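Local coordinates for large adhesion protein (Lap) involved in biofilm formation (Marinobacter hydrocarbonoclasticus, PDB 6XI3), which binds calcium between tandem Ig-like beta-sandwich repeats, probably to hold this biofilm adhesin extended toward its target, at residues Q58-V71 and I90-A104. Residues are numbered along the deposited sequence; the frame is centred on the assembly and turned at random.
Sequences QVAITITDSAGNIV and ISSLVDGSLTVEASA. With CA (calcium ion), chain E.
Leu93 packs its forked end into a hollow of the 58-71 hairpin: CD1 lies 3.8 Å from Ile63 CG2, while CD2 lies beside Asn69 O and 4.0 Å from Val71 CG2. A branched leucine suits this place because each methyl serves a different wall. The side chains of Ile63 and Val71 each cross Leu93 at about a right angle, and Ile63 CD1 reaches on to Ile90 CG2, extending the apolar cluster. Next to this greasy plug, Asp65 is buried but well supplied with donors. Its OD2 accepts the backbone N of Val94 at 2.8 Å on the anti side, tilted 29° out of the carboxylate plane, and, through the syn lone pair, Asn69 ND2, with OD2 almost in the plane of the Asn69 amide; OD1 accepts Ala67 N, making an Asx turn. A chi1 of 73° puts the carboxylate between its own N and carbonyl carbon, turned in toward the 90-104 backbone. Leading into the turn, strand 58-64 pairs antiparallel with 96-104 in one sheet of an Ig-like beta-sandwich, through six backbone hydrogen bonds joining Ala60 with Ser103, Thr62 with Glu101 and Thr64 with Thr99. Their inward face carries small and branched aliphatics: Val59 CG1 meets Ala102 CB at 3.8 Å, and Ala102 also touches Leu30 and Val32 of strand 29-38. The other face bears Thr62, Thr64 and Thr99, whose hydroxyls suit a wetter surface; one water links Thr62 OG1, Thr64 OG1 and Thr99 O. At the turn, Val94 CG2 fills the dent between Asp65 OD2, Ser66 OG and Ala67 CB, and Ser66 OG donates to Asp95 O at 2.8 Å. Gly96 follows with a phi of 117°, a backbone shape that suits glycine, and passes close to that hydroxyl. Asp95 itself points away, OD1 held by Ala122 N and OD2 binding calcium at 2.3 Å together with Asp121, the backbone O of Thr123, Asp149 and Asn205, at the junction with the next repeat.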
ATOM      1  N   GLN A  58      57.806 -26.753  37.947  1.00 23.79           N
ATOM      2  CA  GLN A  58      56.434 -26.422  37.510  1.00 25.48           C
ATOM      3  C   GLN A  58      56.459 -25.889  36.074  1.00 26.34           C
ATOM      4  O   GLN A  58      57.467 -25.245  35.668  1.00 22.51           O
ATOM      5  CB  GLN A  58      55.801 -25.426  38.488  1.00 26.48           C
ATOM      6  CG  GLN A  58      55.235 -26.115  39.723  1.00 27.30           C
ATOM      7  CD  GLN A  58      56.313 -26.675  40.615  1.00 28.14           C
ATOM      8  OE1 GLN A  58      57.132 -25.908  41.092  1.00 30.63           O
ATOM      9  NE2 GLN A  58      56.297 -27.990  40.865  1.00 23.88           N
ATOM     10  N   VAL A  59      55.380 -26.198  35.346  1.00 23.95           N
ATOM     11  CA  VAL A  59      55.015 -25.579  34.052  1.00 23.11           C
ATOM     12  C   VAL A  59      53.872 -24.612  34.318  1.00 24.29           C
ATOM     13  O   VAL A  59      52.847 -25.057  34.818  1.00 24.36           O
ATOM     14  CB  VAL A  59      54.605 -26.611  33.003  1.00 24.04           C
ATOM     15  CG1 VAL A  59      54.277 -25.927  31.690  1.00 23.51           C
ATOM     16  CG2 VAL A  59      55.653 -27.686  32.813  1.00 25.42           C
ATOM     17  N   ALA A  60      54.079 -23.328  34.044  1.00 23.67           N
ATOM     18  CA  ALA A  60      53.025 -22.294  34.167  1.00 23.48           C
ATOM     19  C   ALA A  60      52.216 -22.319  32.872  1.00 25.23           C
ATOM     20  O   ALA A  60      52.790 -22.487  31.759  1.00 22.79           O
ATOM     21  CB  ALA A  60      53.616 -20.927  34.406  1.00 24.42           C
ATOM     22  N   ILE A  61      50.911 -22.187  32.990  1.00 24.13           N
ATOM     23  CA  ILE A  61      50.048 -22.306  31.801  1.00 23.99           C
ATOM     24  C   ILE A  61      49.106 -21.118  31.806  1.00 23.94           C
ATOM     25  O   ILE A  61      48.600 -20.775  32.878  1.00 23.74           O
ATOM     26  CB  ILE A  61      49.308 -23.640  31.827  1.00 25.34           C
ATOM     27  CG1 ILE A  61      50.260 -24.782  31.502  1.00 26.58           C
ATOM     28  CG2 ILE A  61      48.132 -23.613  30.871  1.00 25.56           C
ATOM     29  CD1 ILE A  61      49.795 -26.065  32.073  1.00 35.95           C
ATOM     30  N   THR A  62      48.908 -20.514  30.651  1.00 22.46           N
ATOM     31  CA  THR A  62      47.789 -19.559  30.458  1.00 24.35           C
ATOM     32  C   THR A  62      46.898 -20.091  29.342  1.00 24.37           C
ATOM     33  O   THR A  62      47.394 -20.716  28.353  1.00 26.18           O
ATOM     34  CB  THR A  62      48.268 -18.128  30.210  1.00 24.54           C
ATOM     35  OG1 THR A  62      48.963 -18.231  28.970  1.00 24.81           O
ATOM     36  CG2 THR A  62      49.149 -17.602  31.324  1.00 27.99           C
ATOM     37  N   ILE A  63      45.605 -19.892  29.524  1.00 26.77           N
ATOM     38  CA  ILE A  63      44.614 -20.120  28.447  1.00 24.78           C
ATOM     39  C   ILE A  63      43.930 -18.778  28.259  1.00 24.50           C
ATOM     40  O   ILE A  63      43.361 -18.287  29.244  1.00 23.13           O
ATOM     41  CB  ILE A  63      43.627 -21.232  28.800  1.00 24.45           C
ATOM     42  CG1 ILE A  63      44.348 -22.434  29.415  1.00 24.05           C
ATOM     43  CG2 ILE A  63      42.838 -21.579  27.543  1.00 22.47           C
ATOM     44  CD1 ILE A  63      43.446 -23.591  29.681  1.00 25.22           C
ATOM     45  N   THR A  64      44.077 -18.207  27.066  1.00 23.86           N
ATOM     46  CA  THR A  64      43.549 -16.881  26.695  1.00 25.92           C
ATOM     47  C   THR A  64      42.438 -17.052  25.657  1.00 25.64           C
ATOM     48  O   THR A  64      42.634 -17.765  24.655  1.00 24.80           O
ATOM     49  CB  THR A  64      44.672 -15.984  26.150  1.00 27.18           C
ATOM     50  OG1 THR A  64      45.695 -16.012  27.135  1.00 26.84           O
ATOM     51  CG2 THR A  64      44.241 -14.563  25.885  1.00 26.53           C
ATOM     52  N   ASP A  65      41.339 -16.339  25.845  1.00 27.50           N
ATOM     53  CA  ASP A  65      40.193 -16.459  24.913  1.00 29.68           C
ATOM     54  C   ASP A  65      40.198 -15.282  23.919  1.00 29.75           C
ATOM     55  O   ASP A  65      41.105 -14.412  23.987  1.00 25.76           O
ATOM     56  CB  ASP A  65      38.912 -16.605  25.732  1.00 30.09           C
ATOM     57  CG  ASP A  65      38.481 -15.320  26.403  1.00 32.48           C
ATOM     58  OD1 ASP A  65      39.084 -14.262  26.079  1.00 31.86           O
ATOM     59  OD2 ASP A  65      37.517 -15.372  27.212  1.00 32.39           O
ATOM     60  N   SER A  66      39.192 -15.262  23.039  1.00 28.52           N
ATOM     61  CA  SER A  66      38.990 -14.282  21.946  1.00 31.38           C
ATOM     62  C   SER A  66      38.785 -12.860  22.493  1.00 32.04           C
ATOM     63  O   SER A  66      38.830 -11.937  21.696  1.00 35.78           O
ATOM     64  CB  SER A  66      37.817 -14.709  21.076  1.00 33.00           C
ATOM     65  OG  SER A  66      36.633 -14.831  21.848  1.00 28.88           O
ATOM     66  N   ALA A  67      38.504 -12.684  23.781  1.00 30.76           N
ATOM     67  CA  ALA A  67      38.275 -11.364  24.420  1.00 34.84           C
ATOM     68  C   ALA A  67      39.462 -10.949  25.319  1.00 34.52           C
ATOM     69  O   ALA A  67      39.336  -9.927  26.044  1.00 34.08           O
ATOM     70  CB  ALA A  67      36.999 -11.425  25.215  1.00 33.93           C
ATOM     71  N   GLY A  68      40.527 -11.750  25.375  1.00 32.71           N
ATOM     72  CA  GLY A  68      41.671 -11.515  26.283  1.00 31.64           C
ATOM     73  C   GLY A  68      41.484 -11.988  27.724  1.00 34.20           C
ATOM     74  O   GLY A  68      42.415 -11.792  28.495  1.00 32.26           O
ATOM     75  N   ASN A  69      40.364 -12.617  28.106  1.00 33.91           N
ATOM     76  CA  ASN A  69      40.231 -13.237  29.449  1.00 30.93           C
ATOM     77  C   ASN A  69      41.298 -14.333  29.584  1.00 30.23           C
ATOM     78  O   ASN A  69      41.593 -14.999  28.591  1.00 28.23           O
ATOM     79  CB  ASN A  69      38.837 -13.796  29.682  1.00 32.91           C
ATOM     80  CG  ASN A  69      37.780 -12.749  29.414  1.00 37.71           C
ATOM     81  OD1 ASN A  69      37.760 -11.731  30.095  1.00 37.38           O
ATOM     82  ND2 ASN A  69      36.922 -12.996  28.434  1.00 31.32           N
ATOM     83  N   ILE A  70      41.859 -14.512  30.771  1.00 29.34           N
ATOM     84  CA  ILE A  70      42.978 -15.478  30.974  1.00 27.60           C
ATOM     85  C   ILE A  70      42.562 -16.467  32.054  1.00 25.99           C
ATOM     86  O   ILE A  70      42.078 -16.050  33.125  1.00 25.85           O
ATOM     87  CB  ILE A  70      44.304 -14.764  31.331  1.00 29.02           C
ATOM     88  CG1 ILE A  70      44.820 -13.900  30.172  1.00 31.40           C
ATOM     89  CG2 ILE A  70      45.368 -15.765  31.774  1.00 29.27           C
ATOM     90  CD1 ILE A  70      45.828 -12.804  30.590  1.00 32.93           C
ATOM     91  N   VAL A  71      42.836 -17.734  31.808  1.00 23.29           N
ATOM     92  CA  VAL A  71      42.883 -18.732  32.892  1.00 24.93           C
ATOM     93  C   VAL A  71      44.364 -18.999  33.180  1.00 24.48           C
ATOM     94  O   VAL A  71      45.108 -19.306  32.227  1.00 20.83           O
ATOM     95  CB  VAL A  71      42.102 -20.013  32.526  1.00 24.40           C
ATOM     96  CG1 VAL A  71      42.559 -21.188  33.376  1.00 26.58           C
ATOM     97  CG2 VAL A  71      40.598 -19.795  32.666  1.00 24.20           C
ATOM     98  N   ILE A  90      37.347 -23.733  32.216  1.00 25.04           N
ATOM     99  CA  ILE A  90      37.345 -22.614  31.232  1.00 26.88           C
ATOM    100  C   ILE A  90      35.956 -21.975  31.124  1.00 29.65           C
ATOM    101  O   ILE A  90      35.726 -21.239  30.147  1.00 25.87           O
ATOM    102  CB  ILE A  90      37.914 -23.077  29.886  1.00 27.97           C
ATOM    103  CG1 ILE A  90      37.185 -24.295  29.326  1.00 28.94           C
ATOM    104  CG2 ILE A  90      39.414 -23.360  30.068  1.00 31.24           C
ATOM    105  CD1 ILE A  90      37.650 -24.689  27.944  1.00 30.14           C
ATOM    106  N   SER A  91      35.143 -22.096  32.174  1.00 26.20           N
ATOM    107  CA  SER A  91      33.807 -21.454  32.244  1.00 29.97           C
ATOM    108  C   SER A  91      33.958 -19.929  32.302  1.00 31.39           C
ATOM    109  O   SER A  91      33.023 -19.254  31.912  1.00 29.08           O
ATOM    110  CB  SER A  91      32.989 -21.966  33.395  1.00 26.98           C
ATOM    111  OG  SER A  91      33.584 -21.586  34.619  1.00 29.22           O
ATOM    112  N   SER A  92      35.095 -19.401  32.747  1.00 31.15           N
ATOM    113  CA  SER A  92      35.373 -17.942  32.747  1.00 29.99           C
ATOM    114  C   SER A  92      35.623 -17.449  31.314  1.00 30.12           C
ATOM    115  O   SER A  92      35.622 -16.245  31.116  1.00 28.45           O
ATOM    116  CB  SER A  92      36.525 -17.605  33.662  1.00 33.29           C
ATOM    117  OG  SER A  92      37.748 -18.159  33.185  1.00 32.56           O
ATOM    118  N   LEU A  93      35.890 -18.324  30.345  1.00 25.70           N
ATOM    119  CA  LEU A  93      36.317 -17.860  29.012  1.00 27.05           C
ATOM    120  C   LEU A  93      35.081 -17.770  28.115  1.00 31.70           C
ATOM    121  O   LEU A  93      34.085 -18.485  28.379  1.00 29.39           O
ATOM    122  CB  LEU A  93      37.364 -18.786  28.407  1.00 25.99           C
ATOM    123  CG  LEU A  93      38.619 -18.968  29.266  1.00 27.17           C
ATOM    124  CD1 LEU A  93      39.629 -19.866  28.563  1.00 26.26           C
ATOM    125  CD2 LEU A  93      39.237 -17.628  29.611  1.00 26.64           C
ATOM    126  N   VAL A  94      35.173 -16.919  27.096  1.00 32.11           N
ATOM    127  CA  VAL A  94      34.124 -16.797  26.048  1.00 32.84           C
ATOM    128  C   VAL A  94      34.498 -17.674  24.860  1.00 30.58           C
ATOM    129  O   VAL A  94      35.670 -18.019  24.709  1.00 29.56           O
ATOM    130  CB  VAL A  94      33.878 -15.334  25.640  1.00 33.78           C
ATOM    131  CG1 VAL A  94      33.388 -14.530  26.827  1.00 34.48           C
ATOM    132  CG2 VAL A  94      35.082 -14.678  24.973  1.00 32.54           C
ATOM    133  N   ASP A  95      33.497 -17.974  24.033  1.00 26.90           N
ATOM    134  CA  ASP A  95      33.620 -18.804  22.817  1.00 29.92           C
ATOM    135  C   ASP A  95      34.573 -18.138  21.819  1.00 29.77           C
ATOM    136  O   ASP A  95      34.755 -16.908  21.856  1.00 30.27           O
ATOM    137  CB  ASP A  95      32.238 -19.090  22.206  1.00 31.79           C
ATOM    138  CG  ASP A  95      31.423 -20.149  22.938  1.00 32.13           C
ATOM    139  OD1 ASP A  95      31.898 -20.633  24.012  1.00 28.65           O
ATOM    140  OD2 ASP A  95      30.341 -20.521  22.413  1.00 28.55           O
ATOM    141  N   GLY A  96      35.093 -18.959  20.918  1.00 28.78           N
ATOM    142  CA  GLY A  96      36.059 -18.573  19.886  1.00 31.18           C
ATOM    143  C   GLY A  96      37.364 -19.315  20.099  1.00 32.70           C
ATOM    144  O   GLY A  96      37.347 -20.420  20.703  1.00 29.29           O
ATOM    145  N   SER A  97      38.462 -18.731  19.638  1.00 32.07           N
ATOM    146  CA  SER A  97      39.802 -19.358  19.709  1.00 33.90           C
ATOM    147  C   SER A  97      40.249 -19.417  21.174  1.00 28.12           C
ATOM    148  O   SER A  97      39.908 -18.526  21.954  1.00 29.89           O
ATOM    149  CB  SER A  97      40.782 -18.589  18.881  1.00 37.15           C
ATOM    150  OG  SER A  97      40.845 -17.263  19.400  1.00 39.98           O
ATOM    151  N   LEU A  98      40.982 -20.461  21.522  1.00 28.14           N
ATOM    152  CA  LEU A  98      41.722 -20.569  22.800  1.00 28.46           C
ATOM    153  C   LEU A  98      43.188 -20.656  22.428  1.00 27.79           C
ATOM    154  O   LEU A  98      43.500 -21.493  21.559  1.00 26.67           O
ATOM    155  CB  LEU A  98      41.319 -21.845  23.542  1.00 29.48           C
ATOM    156  CG  LEU A  98      39.857 -21.934  23.949  1.00 32.18           C
ATOM    157  CD1 LEU A  98      39.550 -23.303  24.541  1.00 33.30           C
ATOM    158  CD2 LEU A  98      39.530 -20.818  24.927  1.00 31.91           C
ATOM    159  N   THR A  99      44.030 -19.846  23.063  1.00 27.31           N
ATOM    160  CA  THR A  99      45.505 -19.988  22.979  1.00 28.80           C
ATOM    161  C   THR A  99      46.045 -20.417  24.332  1.00 27.08           C
ATOM    162  O   THR A  99      45.806 -19.730  25.356  1.00 28.46           O
ATOM    163  CB  THR A  99      46.215 -18.701  22.522  1.00 32.84           C
ATOM    164  OG1 THR A  99      45.502 -18.258  21.374  1.00 34.06           O
ATOM    165  CG2 THR A  99      47.678 -18.928  22.177  1.00 30.73           C
ATOM    166  N   VAL A 100      46.713 -21.553  24.316  1.00 27.42           N
ATOM    167  CA  VAL A 100      47.399 -22.133  25.487  1.00 27.36           C
ATOM    168  C   VAL A 100      48.857 -21.692  25.374  1.00 28.97           C
ATOM    169  O   VAL A 100      49.426 -21.844  24.269  1.00 26.61           O
ATOM    170  CB  VAL A 100      47.246 -23.657  25.503  1.00 26.72           C
ATOM    171  CG1 VAL A 100      47.956 -24.261  26.697  1.00 26.47           C
ATOM    172  CG2 VAL A 100      45.794 -24.081  25.464  1.00 27.87           C
ATOM    173  N   GLU A 101      49.413 -21.093  26.429  1.00 28.47           N
ATOM    174  CA  GLU A 101      50.876 -20.784  26.489  1.00 30.36           C
ATOM    175  C   GLU A 101      51.444 -21.574  27.669  1.00 28.89           C
ATOM    176  O   GLU A 101      50.853 -21.497  28.764  1.00 24.51           O
ATOM    177  CB  GLU A 101      51.173 -19.289  26.673  1.00 32.90           C
ATOM    178  CG  GLU A 101      50.817 -18.390  25.492  1.00 39.32           C
ATOM    179  CD  GLU A 101      51.596 -18.586  24.187  1.00 42.08           C
ATOM    180  OE1 GLU A 101      52.771 -19.095  24.234  1.00 46.18           O
ATOM    181  OE2 GLU A 101      51.022 -18.244  23.112  1.00 39.67           O
ATOM    182  N   ALA A 102      52.497 -22.359  27.448  1.00 25.32           N
ATOM    183  CA  ALA A 102      53.193 -23.044  28.547  1.00 25.67           C
ATOM    184  C   ALA A 102      54.580 -22.423  28.693  1.00 25.89           C
ATOM    185  O   ALA A 102      55.161 -22.038  27.673  1.00 27.86           O
ATOM    186  CB  ALA A 102      53.270 -24.512  28.268  1.00 25.83           C
ATOM    187  N   SER A 103      55.091 -22.333  29.914  1.00 24.71           N
ATOM    188  CA  SER A 103      56.459 -21.812  30.156  1.00 26.12           C
ATOM    189  C   SER A 103      57.100 -22.589  31.298  1.00 24.46           C
ATOM    190  O   SER A 103      56.421 -23.020  32.246  1.00 22.99           O
ATOM    191  CB  SER A 103      56.459 -20.326  30.393  1.00 29.11           C
ATOM    192  OG  SER A 103      55.860 -20.012  31.639  1.00 30.32           O
ATOM    193  N   ALA A 104      58.398 -22.797  31.184  1.00 25.18           N
ATOM    194  CA  ALA A 104      59.190 -23.394  32.266  1.00 23.43           C
ATOM    195  C   ALA A 104      60.643 -22.957  32.077  1.00 25.43           C
ATOM    196  O   ALA A 104      60.937 -22.201  31.104  1.00 23.70           O
ATOM    197  CB  ALA A 104      59.001 -24.896  32.249  1.00 24.58           C
TER
HETATM  198 CA    CA E 504      29.208 -20.352  20.459  1.00 27.58          CA
HETATM  199  O   HOH W   1      52.740 -19.552  30.734  1.00 38.38           O
HETATM  200  O   HOH W   2      47.458 -17.894  26.763  1.00 23.04           O
HETATM  201  O   HOH W   3      42.929 -17.139  21.755  1.00 33.49           O
HETATM  202  O   HOH W   4      37.440 -17.545  22.717  1.00 25.20           O
HETATM  203  O   HOH W   5      39.448 -16.289  33.604  1.00 43.81           O
HETATM  204  O   HOH W   6      27.830 -20.373  18.510  1.00 34.54           O